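Local coordinates for protein CCMAN5 (Cellulosimicrobium cellulans, PDB 2XSG) that probably hydrolyses alpha-mannosidic linkages as a calcium-containing family 92 glycoside hydrolase, and enables mannose-6-phosphate modification of yeast-produced lysosomal enzymes, at residues 163-176 with 187-200. Sequence-based numbering, arbitrary orientation.
Sequences LETNNTSRRSSSVQ and LSGQVTGYFYNAAY
Arg171 swings its CG clear of the carbonyl carbon (chi1 -63°) and bends again at chi2, while Tyr194 extends with CG opposite the backbone N (chi1 -179°), and the two side chains run alongside each other. They lie across the antiparallel beta hairpin of strands 169-179 and 185-195, within the N-terminal domain of the family 92 enzyme. The guanidinium lies nearly parallel to the ring, planes 11° apart, over CB and the near rim, with Arg171 NH2 3.3 Å from Tyr194 CG. A flat guanidinium can lie close against this side of a tyrosine, and Ser169 OG, accepting from Arg171 NE in the guanidinium plane, helps hold the plane in that orientation.

Between Arg170 and Ser172 the register slips by one residue: Arg171 and Ser172 both face Thr192, a classic beta bulge. Thr192 O takes a bond from Arg171 N (2.7 Å), with weak ones from Ser172 N and Arg170 NH1. Arg170, folded back, also grips Leu163 O through NE and NH2 and forms a salt bridge to Asp78, while Val191 packs over one face of its guanidinium.

Asn166 serves both ends of its amide. OD1 closes an Asx turn by accepting from Thr168 N and also receives Ser169 N, whereas ND2 donates to Tyr200 OH, itself hydrogen-bonded to Asp78. Were the amide lost to an alanine here, Thr168 N and Ser169 N would probably lack their acceptor and Tyr200 OH this donor, freeing the turn to shift. Gly193 fits beside the amide because a CB there would run into Tyr200 OH and Asn166 ND2.

Farther along, small serines let polar groups reach across the strands: Gln190 NE2 donates to Ser172 OG at 3.0 Å, and Gln190 N to Ser174 OG at 3.1 Å.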
ATOM      1  N   LEU A 163     -23.983   4.041 -10.807  1.00  3.82           N
ATOM      2  CA  LEU A 163     -23.553   4.673  -9.559  1.00  4.33           C
ATOM      3  C   LEU A 163     -23.799   3.819  -8.328  1.00  4.27           C
ATOM      4  O   LEU A 163     -23.588   4.266  -7.198  1.00  3.83           O
ATOM      5  CB  LEU A 163     -24.195   6.052  -9.392  1.00  4.78           C
ATOM      6  CG  LEU A 163     -23.682   7.205 -10.267  1.00  6.11           C
ATOM      7  CD1 LEU A 163     -22.149   7.252 -10.311  1.00  6.97           C
ATOM      8  CD2 LEU A 163     -24.202   7.083 -11.649  1.00 10.10           C
ATOM      9  N   GLU A 164     -24.241   2.583  -8.542  1.00  4.37           N
ATOM     10  CA  GLU A 164     -24.431   1.665  -7.419  1.00  4.22           C
ATOM     11  C   GLU A 164     -23.146   0.878  -7.134  1.00  3.63           C
ATOM     12  O   GLU A 164     -22.837   0.619  -5.984  1.00  2.90           O
ATOM     13  CB  GLU A 164     -25.605   0.720  -7.682  1.00  4.51           C
ATOM     14  CG  GLU A 164     -26.062  -0.061  -6.443  1.00  6.48           C
ATOM     15  CD  GLU A 164     -25.208  -1.303  -6.171  1.00  9.30           C
ATOM     16  OE1 GLU A 164     -24.495  -1.767  -7.085  1.00  9.43           O
ATOM     17  OE2 GLU A 164     -25.239  -1.810  -5.027  1.00 11.85           O
ATOM     18  N   THR A 165     -22.412   0.515  -8.195  1.00  3.56           N
ATOM     19  CA  THR A 165     -21.210  -0.340  -8.125  1.00  3.08           C
ATOM     20  C   THR A 165     -20.236   0.123  -7.042  1.00  3.51           C
ATOM     21  O   THR A 165     -19.840   1.298  -7.002  1.00  3.41           O
ATOM     22  CB  THR A 165     -20.475  -0.396  -9.487  1.00  2.92           C
ATOM     23  OG1 THR A 165     -21.414  -0.670 -10.529  1.00  4.30           O
ATOM     24  CG2 THR A 165     -19.378  -1.464  -9.497  1.00  2.68           C
ATOM     25  N   ASN A 166     -19.907  -0.797  -6.138  1.00  2.92           N
ATOM     26  CA  ASN A 166     -18.859  -0.577  -5.136  1.00  3.13           C
ATOM     27  C   ASN A 166     -18.238  -1.909  -4.756  1.00  3.00           C
ATOM     28  O   ASN A 166     -18.940  -2.919  -4.729  1.00  2.83           O
ATOM     29  CB  ASN A 166     -19.431   0.117  -3.894  1.00  2.16           C
ATOM     30  CG  ASN A 166     -18.349   0.554  -2.927  1.00  3.11           C
ATOM     31  OD1 ASN A 166     -17.880  -0.236  -2.113  1.00  3.68           O
ATOM     32  ND2 ASN A 166     -17.967   1.832  -2.992  1.00  2.36           N
ATOM     33  N   ASN A 167     -16.941  -1.900  -4.447  1.00  2.90           N
ATOM     34  CA  ASN A 167     -16.220  -3.117  -4.058  1.00  3.44           C
ATOM     35  C   ASN A 167     -16.682  -3.745  -2.749  1.00  3.97           C
ATOM     36  O   ASN A 167     -16.504  -4.954  -2.539  1.00  4.22           O
ATOM     37  CB  ASN A 167     -14.696  -2.889  -4.066  1.00  2.69           C
ATOM     38  CG  ASN A 167     -14.145  -2.771  -5.477  1.00  2.71           C
ATOM     39  OD1 ASN A 167     -14.672  -3.382  -6.410  1.00  3.87           O
ATOM     40  ND2 ASN A 167     -13.106  -1.985  -5.645  1.00  2.12           N
ATOM     41  N   THR A 168     -17.295  -2.932  -1.893  1.00  4.11           N
ATOM     42  CA  THR A 168     -17.806  -3.415  -0.617  1.00  4.11           C
ATOM     43  C   THR A 168     -19.237  -2.985  -0.333  1.00  3.76           C
ATOM     44  O   THR A 168     -20.078  -3.827  -0.062  1.00  4.27           O
ATOM     45  CB  THR A 168     -16.891  -3.011   0.553  1.00  3.74           C
ATOM     46  OG1 THR A 168     -15.662  -3.732   0.450  1.00  5.39           O
ATOM     47  CG2 THR A 168     -17.541  -3.341   1.898  1.00  3.94           C
ATOM     48  N   SER A 169     -19.529  -1.689  -0.377  1.00  3.33           N
ATOM     49  CA  SER A 169     -20.856  -1.241   0.056  1.00  2.77           C
ATOM     50  C   SER A 169     -21.167   0.158  -0.427  1.00  2.78           C
ATOM     51  O   SER A 169     -20.454   1.112  -0.096  1.00  2.21           O
ATOM     52  CB  SER A 169     -20.979  -1.303   1.595  1.00  2.48           C
ATOM     53  OG  SER A 169     -22.221  -0.776   2.036  1.00  2.30           O
ATOM     54  N   ARG A 170     -22.233   0.253  -1.211  1.00  2.21           N
ATOM     55  CA  ARG A 170     -22.782   1.522  -1.639  1.00  3.20           C
ATOM     56  C   ARG A 170     -23.741   2.023  -0.562  1.00  3.11           C
ATOM     57  O   ARG A 170     -24.677   1.310  -0.178  1.00  2.98           O
ATOM     58  CB  ARG A 170     -23.496   1.362  -2.996  1.00  3.45           C
ATOM     59  CG  ARG A 170     -24.515   2.456  -3.362  1.00  2.73           C
ATOM     60  CD  ARG A 170     -23.895   3.876  -3.467  1.00  4.41           C
ATOM     61  NE  ARG A 170     -23.013   3.962  -4.625  1.00  2.89           N
ATOM     62  CZ  ARG A 170     -21.692   4.106  -4.568  1.00  2.98           C
ATOM     63  NH1 ARG A 170     -21.054   4.255  -3.406  1.00  4.16           N
ATOM     64  NH2 ARG A 170     -21.001   4.137  -5.691  1.00  2.00           N
ATOM     65  N   ARG A 171     -23.493   3.231  -0.071  1.00  2.36           N
ATOM     66  CA  ARG A 171     -24.349   3.828   0.973  1.00  2.85           C
ATOM     67  C   ARG A 171     -25.370   4.805   0.408  1.00  2.64           C
ATOM     68  O   ARG A 171     -26.546   4.722   0.744  1.00  2.70           O
ATOM     69  CB  ARG A 171     -23.517   4.471   2.104  1.00  2.39           C
ATOM     70  CG  ARG A 171     -22.642   3.463   2.879  1.00  3.88           C
ATOM     71  CD  ARG A 171     -23.497   2.336   3.489  1.00  4.93           C
ATOM     72  NE  ARG A 171     -22.720   1.197   3.995  1.00  7.90           N
ATOM     73  CZ  ARG A 171     -22.165   1.145   5.208  1.00  9.00           C
ATOM     74  NH1 ARG A 171     -22.274   2.173   6.035  1.00  6.83           N
ATOM     75  NH2 ARG A 171     -21.489   0.067   5.597  1.00  7.40           N
ATOM     76  N   SER A 172     -24.916   5.717  -0.447  1.00  2.18           N
ATOM     77  CA  SER A 172     -25.808   6.638  -1.145  1.00  2.36           C
ATOM     78  C   SER A 172     -25.135   7.150  -2.421  1.00  2.53           C
ATOM     79  O   SER A 172     -23.899   7.130  -2.536  1.00  2.00           O
ATOM     80  CB  SER A 172     -26.234   7.801  -0.253  1.00  2.33           C
ATOM     81  OG  SER A 172     -25.123   8.601   0.102  1.00  3.72           O
ATOM     82  N   SER A 173     -25.948   7.590  -3.375  1.00  2.41           N
ATOM     83  CA  SER A 173     -25.423   8.184  -4.599  1.00  3.42           C
ATOM     84  C   SER A 173     -26.427   9.170  -5.182  1.00  3.80           C
ATOM     85  O   SER A 173     -27.614   9.141  -4.821  1.00  4.55           O
ATOM     86  CB  SER A 173     -25.092   7.095  -5.637  1.00  3.32           C
ATOM     87  OG  SER A 173     -26.287   6.497  -6.126  1.00  4.99           O
ATOM     88  N   SER A 174     -25.945  10.056  -6.056  1.00  4.11           N
ATOM     89  CA  SER A 174     -26.823  10.986  -6.777  1.00  4.21           C
ATOM     90  C   SER A 174     -26.268  11.294  -8.143  1.00  4.20           C
ATOM     91  O   SER A 174     -25.064  11.147  -8.398  1.00  3.42           O
ATOM     92  CB  SER A 174     -27.016  12.299  -6.010  1.00  3.97           C
ATOM     93  OG  SER A 174     -25.791  13.028  -5.968  1.00  2.64           O
ATOM     94  N   VAL A 175     -27.159  11.738  -9.022  1.00  4.48           N
ATOM     95  CA  VAL A 175     -26.768  12.141 -10.363  1.00  4.87           C
ATOM     96  C   VAL A 175     -27.688  13.279 -10.822  1.00  5.58           C
ATOM     97  O   VAL A 175     -28.901  13.214 -10.645  1.00  5.67           O
ATOM     98  CB  VAL A 175     -26.726  10.927 -11.339  1.00  4.88           C
ATOM     99  CG1 VAL A 175     -28.110  10.216 -11.416  1.00  4.21           C
ATOM    100  CG2 VAL A 175     -26.210  11.355 -12.739  1.00  4.08           C
ATOM    101  N   GLN A 176     -27.082  14.347 -11.323  1.00  5.95           N
ATOM    102  CA  GLN A 176     -27.801  15.434 -11.954  1.00  7.10           C
ATOM    103  C   GLN A 176     -27.290  15.518 -13.389  1.00  6.89           C
ATOM    104  O   GLN A 176     -26.073  15.517 -13.620  1.00  6.23           O
ATOM    105  CB  GLN A 176     -27.525  16.731 -11.190  1.00  8.08           C
ATOM    106  CG  GLN A 176     -28.242  17.971 -11.724  1.00 11.45           C
ATOM    107  CD  GLN A 176     -29.698  17.992 -11.335  1.00 12.62           C
ATOM    108  OE1 GLN A 176     -30.039  17.918 -10.153  1.00 16.87           O
ATOM    109  NE2 GLN A 176     -30.568  18.071 -12.326  1.00 14.62           N
ATOM    110  N   LEU A 187     -22.720  15.166 -16.195  1.00  3.42           N
ATOM    111  CA  LEU A 187     -23.337  14.440 -15.088  1.00  3.46           C
ATOM    112  C   LEU A 187     -22.559  14.766 -13.825  1.00  2.95           C
ATOM    113  O   LEU A 187     -21.333  14.851 -13.862  1.00  3.18           O
ATOM    114  CB  LEU A 187     -23.257  12.930 -15.322  1.00  3.07           C
ATOM    115  CG  LEU A 187     -23.833  12.298 -16.593  1.00  6.46           C
ATOM    116  CD1 LEU A 187     -23.613  10.781 -16.613  1.00  5.97           C
ATOM    117  CD2 LEU A 187     -25.316  12.621 -16.726  1.00  8.07           C
ATOM    118  N   SER A 188     -23.254  14.949 -12.708  1.00  2.81           N
ATOM    119  CA  SER A 188     -22.560  15.251 -11.458  1.00  2.87           C
ATOM    120  C   SER A 188     -23.371  14.848 -10.252  1.00  2.60           C
ATOM    121  O   SER A 188     -24.609  14.752 -10.324  1.00  2.37           O
ATOM    122  CB  SER A 188     -22.241  16.752 -11.369  1.00  2.38           C
ATOM    123  OG  SER A 188     -23.440  17.497 -11.231  1.00  4.19           O
ATOM    124  N   GLY A 189     -22.664  14.640  -9.138  1.00  2.32           N
ATOM    125  CA  GLY A 189     -23.276  14.239  -7.882  1.00  2.92           C
ATOM    126  C   GLY A 189     -22.251  13.684  -6.914  1.00  3.37           C
ATOM    127  O   GLY A 189     -21.081  14.055  -6.965  1.00  3.64           O
ATOM    128  N   GLN A 190     -22.694  12.783  -6.040  1.00  3.30           N
ATOM    129  CA  GLN A 190     -21.827  12.215  -5.019  1.00  2.71           C
ATOM    130  C   GLN A 190     -22.009  10.713  -4.949  1.00  3.25           C
ATOM    131  O   GLN A 190     -23.067  10.172  -5.323  1.00  3.00           O
ATOM    132  CB  GLN A 190     -22.125  12.846  -3.657  1.00  2.62           C
ATOM    133  CG  GLN A 190     -23.526  12.527  -3.092  1.00  3.37           C
ATOM    134  CD  GLN A 190     -23.552  11.231  -2.272  1.00  3.64           C
ATOM    135  OE1 GLN A 190     -22.506  10.717  -1.868  1.00  4.32           O
ATOM    136  NE2 GLN A 190     -24.743  10.705  -2.029  1.00  2.49           N
ATOM    137  N   VAL A 191     -20.969  10.038  -4.476  1.00  2.75           N
ATOM    138  CA  VAL A 191     -21.056   8.631  -4.164  1.00  2.84           C
ATOM    139  C   VAL A 191     -20.523   8.457  -2.753  1.00  2.99           C
ATOM    140  O   VAL A 191     -19.483   9.013  -2.407  1.00  3.42           O
ATOM    141  CB  VAL A 191     -20.291   7.733  -5.189  1.00  2.76           C
ATOM    142  CG1 VAL A 191     -20.978   7.755  -6.545  1.00  2.21           C
ATOM    143  CG2 VAL A 191     -18.838   8.161  -5.337  1.00  2.00           C
ATOM    144  N   THR A 192     -21.266   7.726  -1.930  1.00  3.49           N
ATOM    145  CA  THR A 192     -20.830   7.425  -0.565  1.00  3.69           C
ATOM    146  C   THR A 192     -20.703   5.914  -0.436  1.00  3.59           C
ATOM    147  O   THR A 192     -21.652   5.162  -0.702  1.00  3.66           O
ATOM    148  CB  THR A 192     -21.785   8.054   0.486  1.00  3.99           C
ATOM    149  OG1 THR A 192     -21.766   9.477   0.331  1.00  3.00           O
ATOM    150  CG2 THR A 192     -21.390   7.688   1.940  1.00  3.82           C
ATOM    151  N   GLY A 193     -19.499   5.472  -0.096  1.00  3.51           N
ATOM    152  CA  GLY A 193     -19.212   4.054   0.041  1.00  3.21           C
ATOM    153  C   GLY A 193     -18.717   3.734   1.437  1.00  3.55           C
ATOM    154  O   GLY A 193     -18.657   4.602   2.306  1.00  3.98           O
ATOM    155  N   TYR A 194     -18.350   2.483   1.661  1.00  3.25           N
ATOM    156  CA  TYR A 194     -17.802   2.100   2.939  1.00  3.16           C
ATOM    157  C   TYR A 194     -16.734   1.042   2.711  1.00  3.32           C
ATOM    158  O   TYR A 194     -16.889   0.180   1.844  1.00  3.33           O
ATOM    159  CB  TYR A 194     -18.911   1.578   3.863  1.00  3.16           C
ATOM    160  CG  TYR A 194     -18.441   1.175   5.251  1.00  4.17           C
ATOM    161  CD1 TYR A 194     -17.870  -0.085   5.477  1.00  3.97           C
ATOM    162  CD2 TYR A 194     -18.580   2.042   6.344  1.00  5.69           C
ATOM    163  CE1 TYR A 194     -17.428  -0.470   6.743  1.00  3.45           C
ATOM    164  CE2 TYR A 194     -18.146   1.655   7.643  1.00  2.97           C
ATOM    165  CZ  TYR A 194     -17.577   0.395   7.821  1.00  4.00           C
ATOM    166  OH  TYR A 194     -17.122  -0.014   9.062  1.00  2.70           O
ATOM    167  N   PHE A 195     -15.641   1.140   3.463  1.00  3.03           N
ATOM    168  CA  PHE A 195     -14.674   0.053   3.541  1.00  3.26           C
ATOM    169  C   PHE A 195     -14.062  -0.025   4.928  1.00  3.45           C
ATOM    170  O   PHE A 195     -13.613   0.983   5.486  1.00  3.19           O
ATOM    171  CB  PHE A 195     -13.577   0.185   2.484  1.00  2.96           C
ATOM    172  CG  PHE A 195     -12.581  -0.943   2.508  1.00  2.81           C
ATOM    173  CD1 PHE A 195     -12.942  -2.226   2.062  1.00  2.17           C
ATOM    174  CD2 PHE A 195     -11.295  -0.743   3.011  1.00  2.00           C
ATOM    175  CE1 PHE A 195     -12.029  -3.292   2.088  1.00  2.00           C
ATOM    176  CE2 PHE A 195     -10.365  -1.798   3.039  1.00  2.00           C
ATOM    177  CZ  PHE A 195     -10.726  -3.075   2.571  1.00  2.00           C
ATOM    178  N   TYR A 196     -14.079  -1.238   5.473  1.00  3.74           N
ATOM    179  CA  TYR A 196     -13.477  -1.585   6.770  1.00  3.84           C
ATOM    180  C   TYR A 196     -14.016  -0.833   7.998  1.00  4.27           C
ATOM    181  O   TYR A 196     -14.903  -1.356   8.692  1.00  5.05           O
ATOM    182  CB  TYR A 196     -11.934  -1.599   6.698  1.00  3.16           C
ATOM    183  CG  TYR A 196     -11.319  -2.372   7.831  1.00  3.42           C
ATOM    184  CD1 TYR A 196     -11.548  -3.766   7.968  1.00  3.07           C
ATOM    185  CD2 TYR A 196     -10.537  -1.723   8.796  1.00  3.67           C
ATOM    186  CE1 TYR A 196     -10.997  -4.477   9.031  1.00  3.98           C
ATOM    187  CE2 TYR A 196      -9.974  -2.428   9.863  1.00  3.19           C
ATOM    188  CZ  TYR A 196     -10.211  -3.797   9.973  1.00  2.87           C
ATOM    189  OH  TYR A 196      -9.661  -4.481  11.021  1.00  2.43           O
ATOM    190  N   ASN A 197     -13.510   0.373   8.275  1.00  3.78           N
ATOM    191  CA  ASN A 197     -13.946   1.123   9.460  1.00  4.26           C
ATOM    192  C   ASN A 197     -14.879   2.289   9.177  1.00  4.06           C
ATOM    193  O   ASN A 197     -15.578   2.754  10.076  1.00  3.96           O
ATOM    194  CB  ASN A 197     -12.750   1.697  10.243  1.00  3.93           C
ATOM    195  CG  ASN A 197     -11.993   0.644  11.032  1.00  4.76           C
ATOM    196  OD1 ASN A 197     -12.555  -0.359  11.475  1.00  4.65           O
ATOM    197  ND2 ASN A 197     -10.706   0.882  11.220  1.00  3.15           N
ATOM    198  N   ALA A 198     -14.859   2.804   7.953  1.00  3.62           N
ATOM    199  CA  ALA A 198     -15.401   4.140   7.724  1.00  3.45           C
ATOM    200  C   ALA A 198     -16.102   4.274   6.406  1.00  3.51           C
ATOM    201  O   ALA A 198     -15.718   3.645   5.420  1.00  3.29           O
ATOM    202  CB  ALA A 198     -14.278   5.171   7.794  1.00  3.22           C
ATOM    203  N   ALA A 199     -17.128   5.112   6.392  1.00  3.00           N
ATOM    204  CA  ALA A 199     -17.711   5.580   5.152  1.00  3.47           C
ATOM    205  C   ALA A 199     -16.841   6.719   4.621  1.00  3.30           C
ATOM    206  O   ALA A 199     -16.043   7.310   5.378  1.00  4.13           O
ATOM    207  CB  ALA A 199     -19.141   6.059   5.381  1.00  3.61           C
ATOM    208  N   TYR A 200     -17.005   7.020   3.329  1.00  2.64           N
ATOM    209  CA  TYR A 200     -16.316   8.115   2.641  1.00  2.36           C
ATOM    210  C   TYR A 200     -17.258   8.680   1.564  1.00  2.47           C
ATOM    211  O   TYR A 200     -18.096   7.968   1.031  1.00  2.23           O
ATOM    212  CB  TYR A 200     -15.018   7.620   1.983  1.00  2.78           C
ATOM    213  CG  TYR A 200     -15.275   6.624   0.868  1.00  2.79           C
ATOM    214  CD1 TYR A 200     -15.307   5.254   1.117  1.00  2.95           C
ATOM    215  CD2 TYR A 200     -15.507   7.064  -0.439  1.00  2.71           C
ATOM    216  CE1 TYR A 200     -15.567   4.347   0.086  1.00  2.51           C
ATOM    217  CE2 TYR A 200     -15.784   6.164  -1.465  1.00  2.11           C
ATOM    218  CZ  TYR A 200     -15.813   4.817  -1.193  1.00  2.00           C
ATOM    219  OH  TYR A 200     -16.083   3.946  -2.220  1.00  3.52           O
TER
HETATM  220  O   HOH W   1     -15.747   0.732  -0.685  1.00  2.00           O
HETATM  221  O   HOH W   2     -26.442  15.195  -7.999  1.00 17.67           O
HETATM  222  O   HOH W   3     -24.701  17.884 -13.740  1.00  4.44           O